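Aminotransferase, class V family protein (Trichomonas vaginalis, PDB 5F8V) probably catalyses the pyridoxal-phosphate-dependent transfer of an amino group between O-phospho-L-serine and 2-oxoglutarate, the second step of serine biosynthesis from 3-phosphoglycerate. Local coordinates at residues Leu80-Asn88 and Lys107-Phe117; Ala148-Thr158 and Val170-Asn181. One frame throughout, in Å; residues are numbered along the deposited sequence.

Contact 1 (Leu80-Asn88 and Lys107-Phe117)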
loop_
_atom_site.group_PDB
_atom_site.type_symbol
_atom_site.label_atom_id
_atom_site.label_comp_id
_atom_site.label_asym_id
_atom_site.label_seq_id
_atom_site.Cartn_x
_atom_site.Cartn_y
_atom_site.Cartn_z
ATOM N N LEU A 80 -3.795 -1.835 9.144
ATOM C CA LEU A 80 -3.520 -0.407 9.318
ATOM C C LEU A 80 -4.795 0.372 9.664
ATOM O O LEU A 80 -4.749 1.308 10.474
ATOM C CB LEU A 80 -2.850 0.181 8.059
ATOM C CG LEU A 80 -2.280 1.603 8.207
ATOM C CD1 LEU A 80 -1.181 1.661 9.266
ATOM C CD2 LEU A 80 -1.758 2.125 6.876
ATOM N N GLN A 81 -5.933 -0.018 9.077
ATOM C CA GLN A 81 -7.203 0.646 9.390
ATOM C C GLN A 81 -7.684 0.318 10.814
ATOM O O GLN A 81 -8.326 1.160 11.438
ATOM C CB GLN A 81 -8.307 0.346 8.362
ATOM C CG GLN A 81 -7.915 0.431 6.884
ATOM C CD GLN A 81 -7.006 1.599 6.549
ATOM O OE1 GLN A 81 -7.236 2.727 6.988
ATOM N NE2 GLN A 81 -5.969 1.335 5.755
ATOM N N PHE A 82 -7.341 -0.854 11.349
ATOM C CA PHE A 82 -7.597 -1.135 12.787
ATOM C C PHE A 82 -6.998 -0.044 13.690
ATOM O O PHE A 82 -7.587 0.319 14.703
ATOM C CB PHE A 82 -7.012 -2.479 13.268
ATOM C CG PHE A 82 -7.514 -3.707 12.552
ATOM C CD1 PHE A 82 -8.636 -3.699 11.715
ATOM C CD2 PHE A 82 -6.860 -4.928 12.772
ATOM C CE1 PHE A 82 -9.061 -4.859 11.092
ATOM C CE2 PHE A 82 -7.293 -6.085 12.153
ATOM C CZ PHE A 82 -8.394 -6.050 11.313
ATOM N N SER A 83 -5.817 0.446 13.330
ATOM C CA SER A 83 -5.171 1.532 14.058
ATOM C C SER A 83 -5.857 2.870 13.791
ATOM O O SER A 83 -6.132 3.625 14.727
ATOM C CB SER A 83 -3.707 1.633 13.666
ATOM O OG SER A 83 -3.061 0.384 13.782
ATOM N N ALA A 84 -6.150 3.145 12.524
ATOM C CA ALA A 84 -6.717 4.431 12.119
ATOM C C ALA A 84 -8.128 4.666 12.650
ATOM O O ALA A 84 -8.492 5.805 12.927
ATOM C CB ALA A 84 -6.678 4.586 10.602
ATOM N N ILE A 85 -8.914 3.602 12.816
ATOM C CA ILE A 85 -10.302 3.736 13.271
ATOM C C ILE A 85 -10.417 4.525 14.597
ATOM O O ILE A 85 -11.109 5.552 14.633
ATOM C CB ILE A 85 -11.038 2.359 13.341
ATOM C CG1 ILE A 85 -11.289 1.777 11.930
ATOM C CG2 ILE A 85 -12.347 2.456 14.123
ATOM C CD1 ILE A 85 -12.144 2.604 10.983
ATOM N N PRO A 86 -9.748 4.068 15.679
ATOM C CA PRO A 86 -9.852 4.834 16.923
ATOM C C PRO A 86 -9.235 6.238 16.866
ATOM O O PRO A 86 -9.816 7.160 17.437
ATOM C CB PRO A 86 -9.146 3.946 17.962
ATOM C CG PRO A 86 -8.318 2.991 17.174
ATOM C CD PRO A 86 -9.065 2.783 15.895
ATOM N N PHE A 87 -8.098 6.405 16.190
ATOM C CA PHE A 87 -7.528 7.745 15.961
ATOM C C PHE A 87 -8.581 8.705 15.414
ATOM O O PHE A 87 -8.696 9.833 15.899
ATOM C CB PHE A 87 -6.346 7.722 14.982
ATOM C CG PHE A 87 -5.029 7.431 15.620
ATOM C CD1 PHE A 87 -4.449 8.349 16.500
ATOM C CD2 PHE A 87 -4.347 6.244 15.344
ATOM C CE1 PHE A 87 -3.234 8.079 17.096
ATOM C CE2 PHE A 87 -3.126 5.977 15.940
ATOM C CZ PHE A 87 -2.567 6.898 16.814
ATOM N N ASN A 88 -9.362 8.223 14.441
ATOM C CA ASN A 88 -10.322 9.036 13.693
ATOM C C ASN A 88 -11.710 9.210 14.312
ATOM O O ASN A 88 -12.352 10.234 14.070
ATOM C CB ASN A 88 -10.491 8.471 12.265
ATOM C CG ASN A 88 -9.362 8.875 11.333
ATOM O OD1 ASN A 88 -9.404 9.945 10.723
ATOM N ND2 ASN A 88 -8.358 8.008 11.192
ATOM N N LYS A 107 -8.472 -9.107 16.793
ATOM C CA LYS A 107 -7.277 -8.328 16.426
ATOM C C LYS A 107 -7.546 -6.820 16.426
ATOM O O LYS A 107 -6.721 -6.043 16.897
ATOM C CB LYS A 107 -6.711 -8.739 15.055
ATOM C CG LYS A 107 -5.985 -10.085 14.968
ATOM C CD LYS A 107 -5.034 -10.385 16.121
ATOM C CE LYS A 107 -3.856 -9.417 16.206
ATOM N NZ LYS A 107 -3.452 -9.150 17.624
ATOM N N ALA A 108 -8.691 -6.409 15.907
ATOM C CA ALA A 108 -9.040 -4.976 15.878
ATOM C C ALA A 108 -9.213 -4.428 17.299
ATOM O O ALA A 108 -8.701 -3.354 17.638
ATOM C CB ALA A 108 -10.295 -4.755 15.050
ATOM N N PHE A 109 -9.921 -5.196 18.126
ATOM C CA PHE A 109 -10.072 -4.895 19.543
ATOM C C PHE A 109 -8.718 -4.753 20.231
ATOM O O PHE A 109 -8.499 -3.775 20.954
ATOM C CB PHE A 109 -10.935 -5.970 20.216
ATOM C CG PHE A 109 -10.898 -5.955 21.723
ATOM C CD1 PHE A 109 -10.190 -6.929 22.424
ATOM C CD2 PHE A 109 -11.605 -4.993 22.444
ATOM C CE1 PHE A 109 -10.176 -6.936 23.818
ATOM C CE2 PHE A 109 -11.587 -4.989 23.839
ATOM C CZ PHE A 109 -10.873 -5.964 24.526
ATOM N N ASP A 110 -7.809 -5.703 19.990
ATOM C CA ASP A 110 -6.498 -5.708 20.656
ATOM C C ASP A 110 -5.632 -4.504 20.267
ATOM O O ASP A 110 -4.882 -3.988 21.102
ATOM C CB ASP A 110 -5.726 -7.001 20.355
ATOM C CG ASP A 110 -6.337 -8.240 21.013
ATOM O OD1 ASP A 110 -7.060 -8.130 22.025
ATOM O OD2 ASP A 110 -6.082 -9.346 20.510
ATOM N N GLU A 111 -5.719 -4.064 19.012
ATOM C CA GLU A 111 -4.958 -2.893 18.574
ATOM C C GLU A 111 -5.454 -1.611 19.255
ATOM O O GLU A 111 -4.643 -0.801 19.709
ATOM C CB GLU A 111 -4.949 -2.781 17.039
ATOM C CG GLU A 111 -4.345 -1.506 16.442
ATOM C CD GLU A 111 -2.864 -1.295 16.730
ATOM O OE1 GLU A 111 -2.238 -2.059 17.496
ATOM O OE2 GLU A 111 -2.303 -0.333 16.176
ATOM N N CYS A 112 -6.771 -1.443 19.344
ATOM C CA CYS A 112 -7.350 -0.309 20.079
ATOM C C CYS A 112 -6.963 -0.345 21.578
ATOM O O CYS A 112 -6.583 0.677 22.148
ATOM C CB CYS A 112 -8.866 -0.272 19.920
ATOM S SG CYS A 112 -9.619 1.270 20.513
ATOM N N LYS A 113 -7.023 -1.530 22.187
ATOM C CA LYS A 113 -6.610 -1.706 23.590
ATOM C C LYS A 113 -5.124 -1.376 23.748
ATOM O O LYS A 113 -4.744 -0.627 24.654
ATOM C CB LYS A 113 -6.917 -3.126 24.089
ATOM C CG LYS A 113 -7.152 -3.230 25.591
ATOM C CD LYS A 113 -7.934 -4.493 25.951
ATOM C CE LYS A 113 -8.653 -4.380 27.287
ATOM N NZ LYS A 113 -9.775 -3.389 27.298
ATOM N N ARG A 114 -4.306 -1.892 22.835
ATOM C CA ARG A 114 -2.866 -1.632 22.836
ATOM C C ARG A 114 -2.531 -0.139 22.745
ATOM O O ARG A 114 -1.726 0.359 23.533
ATOM C CB ARG A 114 -2.192 -2.383 21.683
ATOM C CG ARG A 114 -0.677 -2.281 21.668
ATOM C CD ARG A 114 -0.083 -2.692 20.325
ATOM N NE ARG A 114 1.068 -1.840 19.996
ATOM C CZ ARG A 114 1.059 -0.762 19.201
ATOM N NH1 ARG A 114 -0.044 -0.343 18.572
ATOM N NH2 ARG A 114 2.193 -0.095 19.022
ATOM N N LEU A 115 -3.137 0.564 21.783
ATOM C CA LEU A 115 -2.896 2.000 21.610
ATOM C C LEU A 115 -3.176 2.807 22.890
ATOM O O LEU A 115 -2.498 3.795 23.145
ATOM C CB LEU A 115 -3.716 2.562 20.443
ATOM C CG LEU A 115 -3.320 2.106 19.031
ATOM C CD1 LEU A 115 -4.403 2.490 18.038
ATOM C CD2 LEU A 115 -1.977 2.673 18.599
ATOM N N ALA A 116 -4.178 2.387 23.666
ATOM C CA ALA A 116 -4.458 2.923 25.002
ATOM C C ALA A 116 -4.628 4.443 25.016
ATOM O O ALA A 116 -3.823 5.160 25.603
ATOM C CB ALA A 116 -3.374 2.488 25.992
ATOM N N PHE A 117 -5.674 4.928 24.353
ATOM C CA PHE A 117 -5.980 6.354 24.361
ATOM C C PHE A 117 -6.474 6.734 25.764
ATOM O O PHE A 117 -7.451 6.156 26.224
ATOM C CB PHE A 117 -7.015 6.698 23.286
ATOM C CG PHE A 117 -6.475 6.622 21.881
ATOM C CD1 PHE A 117 -6.705 5.501 21.085
ATOM C CD2 PHE A 117 -5.728 7.670 21.352
ATOM C CE1 PHE A 117 -6.207 5.429 19.788
ATOM C CE2 PHE A 117 -5.224 7.601 20.053
ATOM C CZ PHE A 117 -5.473 6.480 19.270
HETATM O O HOH W 1 -9.531 -1.100 16.111
#

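Contact 2 (Ala148-Thr158 and Val170-Asn181)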
loop_
_atom_site.group_PDB
_atom_site.type_symbol
_atom_site.label_atom_id
_atom_site.label_comp_id
_atom_site.label_asym_id
_atom_site.label_seq_id
_atom_site.Cartn_x
_atom_site.Cartn_y
_atom_site.Cartn_z
ATOM N N ALA A 148 -20.487 5.310 24.099
ATOM C CA ALA A 148 -19.681 4.623 23.083
ATOM C C ALA A 148 -19.566 5.446 21.798
ATOM O O ALA A 148 -20.565 5.899 21.254
ATOM C CB ALA A 148 -20.255 3.248 22.788
ATOM N N ALA A 149 -18.336 5.629 21.326
ATOM C CA ALA A 149 -18.061 6.375 20.102
ATOM C C ALA A 149 -18.535 5.609 18.869
ATOM O O ALA A 149 -18.921 6.212 17.853
ATOM C CB ALA A 149 -16.569 6.676 19.988
ATOM N N TYR A 150 -18.477 4.282 18.963
ATOM C CA TYR A 150 -18.908 3.404 17.893
ATOM C C TYR A 150 -19.055 1.970 18.401
ATOM O O TYR A 150 -18.649 1.651 19.533
ATOM C CB TYR A 150 -17.919 3.467 16.709
ATOM C CG TYR A 150 -16.455 3.210 17.046
ATOM C CD1 TYR A 150 -15.527 4.253 17.073
ATOM C CD2 TYR A 150 -15.986 1.915 17.288
ATOM C CE1 TYR A 150 -14.184 4.022 17.364
ATOM C CE2 TYR A 150 -14.653 1.670 17.583
ATOM C CZ TYR A 150 -13.754 2.722 17.612
ATOM O OH TYR A 150 -12.440 2.468 17.900
ATOM N N PHE A 151 -19.659 1.136 17.559
ATOM C CA PHE A 151 -19.784 -0.298 17.764
ATOM C C PHE A 151 -19.022 -0.953 16.610
ATOM O O PHE A 151 -19.460 -0.886 15.461
ATOM C CB PHE A 151 -21.255 -0.716 17.745
ATOM C CG PHE A 151 -21.482 -2.180 17.992
ATOM C CD1 PHE A 151 -21.789 -2.646 19.268
ATOM C CD2 PHE A 151 -21.405 -3.099 16.945
ATOM C CE1 PHE A 151 -22.014 -3.996 19.493
ATOM C CE2 PHE A 151 -21.618 -4.443 17.163
ATOM C CZ PHE A 151 -21.925 -4.897 18.442
ATOM N N TYR A 152 -17.877 -1.551 16.919
ATOM C CA TYR A 152 -17.018 -2.166 15.908
ATOM C C TYR A 152 -17.303 -3.654 15.814
ATOM O O TYR A 152 -17.442 -4.322 16.841
ATOM C CB TYR A 152 -15.544 -1.945 16.249
ATOM C CG TYR A 152 -14.593 -2.524 15.224
ATOM C CD1 TYR A 152 -14.318 -3.898 15.182
ATOM C CD2 TYR A 152 -13.966 -1.702 14.286
ATOM C CE1 TYR A 152 -13.465 -4.430 14.235
ATOM C CE2 TYR A 152 -13.100 -2.229 13.345
ATOM C CZ TYR A 152 -12.855 -3.587 13.329
ATOM O OH TYR A 152 -12.009 -4.106 12.402
ATOM N N TYR A 153 -17.372 -4.173 14.587
ATOM C CA TYR A 153 -17.497 -5.623 14.366
ATOM C C TYR A 153 -17.056 -6.057 12.981
ATOM O O TYR A 153 -16.941 -5.243 12.073
ATOM C CB TYR A 153 -18.926 -6.104 14.627
ATOM C CG TYR A 153 -19.895 -5.991 13.465
ATOM C CD1 TYR A 153 -20.482 -4.775 13.132
ATOM C CD2 TYR A 153 -20.254 -7.116 12.723
ATOM C CE1 TYR A 153 -21.388 -4.674 12.075
ATOM C CE2 TYR A 153 -21.159 -7.024 11.680
ATOM C CZ TYR A 153 -21.725 -5.795 11.358
ATOM O OH TYR A 153 -22.623 -5.725 10.321
ATOM N N CYS A 154 -16.834 -7.358 12.847
ATOM C CA CYS A 154 -16.404 -7.973 11.595
ATOM C C CYS A 154 -17.587 -8.682 10.953
ATOM O O CYS A 154 -18.145 -9.632 11.518
ATOM C CB CYS A 154 -15.289 -8.971 11.855
ATOM S SG CYS A 154 -14.587 -9.634 10.348
ATOM N N ASP A 155 -17.980 -8.212 9.778
ATOM C CA ASP A 155 -19.156 -8.763 9.114
ATOM C C ASP A 155 -18.945 -10.214 8.677
ATOM O O ASP A 155 -19.888 -10.995 8.695
ATOM C CB ASP A 155 -19.557 -7.895 7.919
ATOM C CG ASP A 155 -21.014 -8.051 7.557
ATOM O OD1 ASP A 155 -21.868 -7.940 8.453
ATOM O OD2 ASP A 155 -21.307 -8.282 6.373
ATOM N N ASN A 156 -17.715 -10.570 8.298
ATOM C CA ASN A 156 -17.389 -11.945 7.913
ATOM C C ASN A 156 -16.039 -12.397 8.477
ATOM O O ASN A 156 -14.987 -11.911 8.054
ATOM C CB ASN A 156 -17.417 -12.094 6.385
ATOM C CG ASN A 156 -17.151 -13.521 5.942
ATOM O OD1 ASN A 156 -17.989 -14.406 6.118
ATOM N ND2 ASN A 156 -15.955 -13.765 5.428
ATOM N N GLU A 157 -16.068 -13.316 9.443
ATOM C CA GLU A 157 -14.823 -13.830 10.031
ATOM C C GLU A 157 -14.293 -14.968 9.164
ATOM O O GLU A 157 -14.922 -16.014 9.032
ATOM C CB GLU A 157 -15.020 -14.247 11.490
ATOM C CG GLU A 157 -15.126 -13.065 12.441
ATOM C CD GLU A 157 -13.801 -12.383 12.761
ATOM O OE1 GLU A 157 -12.742 -12.841 12.285
ATOM O OE2 GLU A 157 -13.804 -11.375 13.517
ATOM N N THR A 158 -13.140 -14.715 8.554
ATOM C CA THR A 158 -12.562 -15.533 7.491
ATOM C C THR A 158 -12.114 -16.922 7.995
ATOM O O THR A 158 -12.303 -17.939 7.309
ATOM C CB THR A 158 -11.380 -14.744 6.857
ATOM O OG1 THR A 158 -11.792 -13.385 6.647
ATOM C CG2 THR A 158 -10.943 -15.292 5.538
ATOM N N VAL A 170 -27.834 -1.543 17.304
ATOM C CA VAL A 170 -27.223 -0.948 18.490
ATOM C C VAL A 170 -27.290 0.575 18.397
ATOM O O VAL A 170 -27.393 1.123 17.292
ATOM C CB VAL A 170 -25.749 -1.389 18.686
ATOM C CG1 VAL A 170 -25.662 -2.887 18.946
ATOM C CG2 VAL A 170 -24.879 -0.982 17.507
ATOM N N PRO A 171 -27.232 1.272 19.550
ATOM C CA PRO A 171 -27.339 2.737 19.487
ATOM C C PRO A 171 -26.195 3.411 18.721
ATOM O O PRO A 171 -26.459 4.203 17.815
ATOM C CB PRO A 171 -27.343 3.149 20.964
ATOM C CG PRO A 171 -27.898 1.958 21.677
ATOM C CD PRO A 171 -27.282 0.793 20.948
ATOM N N ALA A 172 -24.948 3.065 19.051
ATOM C CA ALA A 172 -23.792 3.728 18.442
ATOM C C ALA A 172 -23.669 3.396 16.946
ATOM O O ALA A 172 -24.174 2.353 16.498
ATOM C CB ALA A 172 -22.512 3.369 19.181
ATOM N N PRO A 173 -23.023 4.288 16.167
ATOM C CA PRO A 173 -22.810 3.987 14.748
ATOM C C PRO A 173 -21.872 2.796 14.533
ATOM O O PRO A 173 -20.938 2.590 15.310
ATOM C CB PRO A 173 -22.205 5.283 14.183
ATOM C CG PRO A 173 -21.757 6.068 15.363
ATOM C CD PRO A 173 -22.653 5.676 16.497
ATOM N N LEU A 174 -22.146 2.021 13.494
ATOM C CA LEU A 174 -21.402 0.794 13.214
ATOM C C LEU A 174 -20.114 1.109 12.484
ATOM O O LEU A 174 -20.096 1.938 11.556
ATOM C CB LEU A 174 -22.234 -0.152 12.350
ATOM C CG LEU A 174 -23.558 -0.652 12.938
ATOM C CD1 LEU A 174 -24.403 -1.273 11.837
ATOM C CD2 LEU A 174 -23.328 -1.639 14.072
ATOM N N ILE A 175 -19.038 0.450 12.902
ATOM C CA ILE A 175 -17.802 0.426 12.132
ATOM C C ILE A 175 -17.542 -1.034 11.783
ATOM O O ILE A 175 -17.338 -1.852 12.682
ATOM C CB ILE A 175 -16.619 1.033 12.902
ATOM C CG1 ILE A 175 -16.919 2.514 13.191
ATOM C CG2 ILE A 175 -15.340 0.869 12.089
ATOM C CD1 ILE A 175 -15.783 3.315 13.764
ATOM N N ILE A 176 -17.548 -1.342 10.485
ATOM C CA ILE A 176 -17.654 -2.709 10.015
ATOM C C ILE A 176 -16.436 -3.114 9.175
ATOM O O ILE A 176 -16.131 -2.481 8.151
ATOM C CB ILE A 176 -18.953 -2.938 9.196
ATOM C CG1 ILE A 176 -20.153 -2.240 9.863
ATOM C CG2 ILE A 176 -19.204 -4.423 9.015
ATOM C CD1 ILE A 176 -21.502 -2.543 9.250
ATOM N N ASP A 177 -15.747 -4.169 9.608
ATOM C CA ASP A 177 -14.701 -4.794 8.778
ATOM C C ASP A 177 -15.376 -5.760 7.819
ATOM O O ASP A 177 -15.843 -6.835 8.227
ATOM C CB ASP A 177 -13.659 -5.514 9.637
ATOM C CG ASP A 177 -12.503 -6.117 8.816
ATOM O OD1 ASP A 177 -12.443 -5.962 7.579
ATOM O OD2 ASP A 177 -11.640 -6.752 9.432
ATOM N N MET A 178 -15.422 -5.361 6.546
ATOM C CA MET A 178 -15.975 -6.177 5.482
ATOM C C MET A 178 -14.888 -6.681 4.543
ATOM O O MET A 178 -15.135 -6.890 3.342
ATOM C CB MET A 178 -16.988 -5.348 4.708
ATOM C CG MET A 178 -18.216 -4.992 5.530
ATOM S SD MET A 178 -19.430 -4.234 4.440
ATOM C CE MET A 178 -20.919 -4.353 5.438
ATOM N N SER A 179 -13.690 -6.893 5.080
ATOM C CA SER A 179 -12.545 -7.252 4.230
ATOM C C SER A 179 -12.841 -8.483 3.377
ATOM O O SER A 179 -12.676 -8.450 2.152
ATOM C CB SER A 179 -11.285 -7.426 5.069
ATOM O OG SER A 179 -10.790 -6.153 5.464
ATOM N N SER A 180 -13.379 -9.524 3.996
ATOM C CA SER A 180 -13.606 -10.796 3.305
ATOM C C SER A 180 -14.996 -10.984 2.684
ATOM O O SER A 180 -15.265 -12.046 2.123
ATOM C CB SER A 180 -13.299 -11.948 4.262
ATOM O OG SER A 180 -14.056 -11.824 5.449
ATOM N N ASN A 181 -15.883 -9.991 2.772
ATOM C CA ASN A 181 -17.171 -10.078 2.056
ATOM C C ASN A 181 -17.610 -8.805 1.304
ATOM O O ASN A 181 -18.772 -8.691 0.890
ATOM C CB ASN A 181 -18.275 -10.618 2.994
ATOM C CG ASN A 181 -18.867 -9.559 3.918
ATOM O OD1 ASN A 181 -18.349 -8.457 4.047
ATOM N ND2 ASN A 181 -19.965 -9.908 4.575
HETATM O O HOH W 2 -11.775 -6.779 12.365
HETATM O O HOH W 3 -14.996 -9.246 6.686
#

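Contact 1 (Leu80-Asn88 and Lys107-Phe117)
The Glu111 side chain leaves the helix opposite its own N (chi1 172°) and folds back at chi2, which brings the carboxylate to Ser83 OG. Ser83 OG donates to Glu111 OE2 at 2.6 Å, reaching that oxygen on its anti side and tilted out of the carboxylate plane. Arg114 NH1 takes the other oxygen, OE1, in a salt bridge within the helix, and the N of Ile229 of the second subunit also bonds to OE2, so the buried carboxylate is gripped at both oxygens and helps join the subunits. Helices 78-89 and 103-115 cover one face of the mixed sheet in this class-V aminotransferase fold; their segments 80-88 and 107-115 cross at -53°, the axes 8.8 Å apart at closest approach. Ala108 CB sits over the centre of the Phe82 ring, 3.9 Å from its centroid. Close to this pair a water donates to both Phe82 O and Ala108 O, bridging the two backbones. Pro86 CB packs on Cys112 SG at 3.7 Å, while Leu115 CD1 touches Pro86 CG. Beyond the helix end, Phe117 turns its edge to the face of Phe87 in a T-shaped pair, centroids 4.9 Å apart and planes at 87°.

Contact 2 (Ala148-Thr158 and Val170-Asn181)
A water ties Tyr152 to Asp177 across two parallel strands: it donates to Asp177 OD2 and is also hydrogen-bonded to Tyr152 OH. Asp177 OD1 takes two bonds from one residue: Ser179 N comes from above the carboxylate plane, closing an Asx turn, and Ser179 OG donates to the syn lone pair, OG to OD1 2.7 Å. Together these bonds probably limit rotation of the carboxylate. Strands 150-154 and 174-177 are parallel neighbours, joined by five backbone bonds from Phe151 N to Pro173 O through Asp155 N to Asp177 O. On the face with Tyr152 and Cys154, Ile175 forks: CD1 lies over the Tyr150 ring, 3.6 Å from its centroid, and CG2 meets Tyr152 CD2 at 3.7 Å. On the reverse face Val170 CG1 sits over the Phe151 ring and Ile176 CG2 over that of Tyr153, both offset toward the rim. With CG between backbone N and carbonyl carbon (chi1 86°), the Tyr153 ring runs alongside Ile176, and Tyr153 OH donates to Asp155 OD1 from above the carboxylate plane. Asn181 ND2 reaches Asp155 OD2 at 2.8 Å in a nearly straight bond (173°); Arg185 forms a salt bridge with the same oxygen. Past the paired strands, Asn156 ND2 donates to Ser180 OG at 2.7 Å, and Ser180 OG in turn to Thr158 OG1. Asn156 OD1 bonds to Ser301, and Thr158 OG1 to O3 of the cofactor-bearing modified residue at position 202. Thr158, with Ser180 and Asn156 behind it, brings this loop to the pyridoxal-phosphate at the carboxyl ends of parallel strands, as in the large domain of fold-type I aminotransferases.

After two earlier helices and the edge strand 69-75, the chain enters helix 78-89, runs through strand 95-98 and returns as helix 103-115, where contact 1 closes a loop of 18 residues between its segments. It then passes strand 121-124 before contact 2 closes a shorter loop of 11 residues, from 148-158 to 170-181. The two loops follow in series, neither nesting nor crossing. Their centres lie 13 Å apart, and they touch directly: Tyr152 OH packs against Ala108 CB at 3.2 Å and Phe82 CE1 at 3.3 Å, while Ile85 CG2 meets Ile175 CD1. Contact 1 thereby lays its helix pair on the central strands that contact 2 joins.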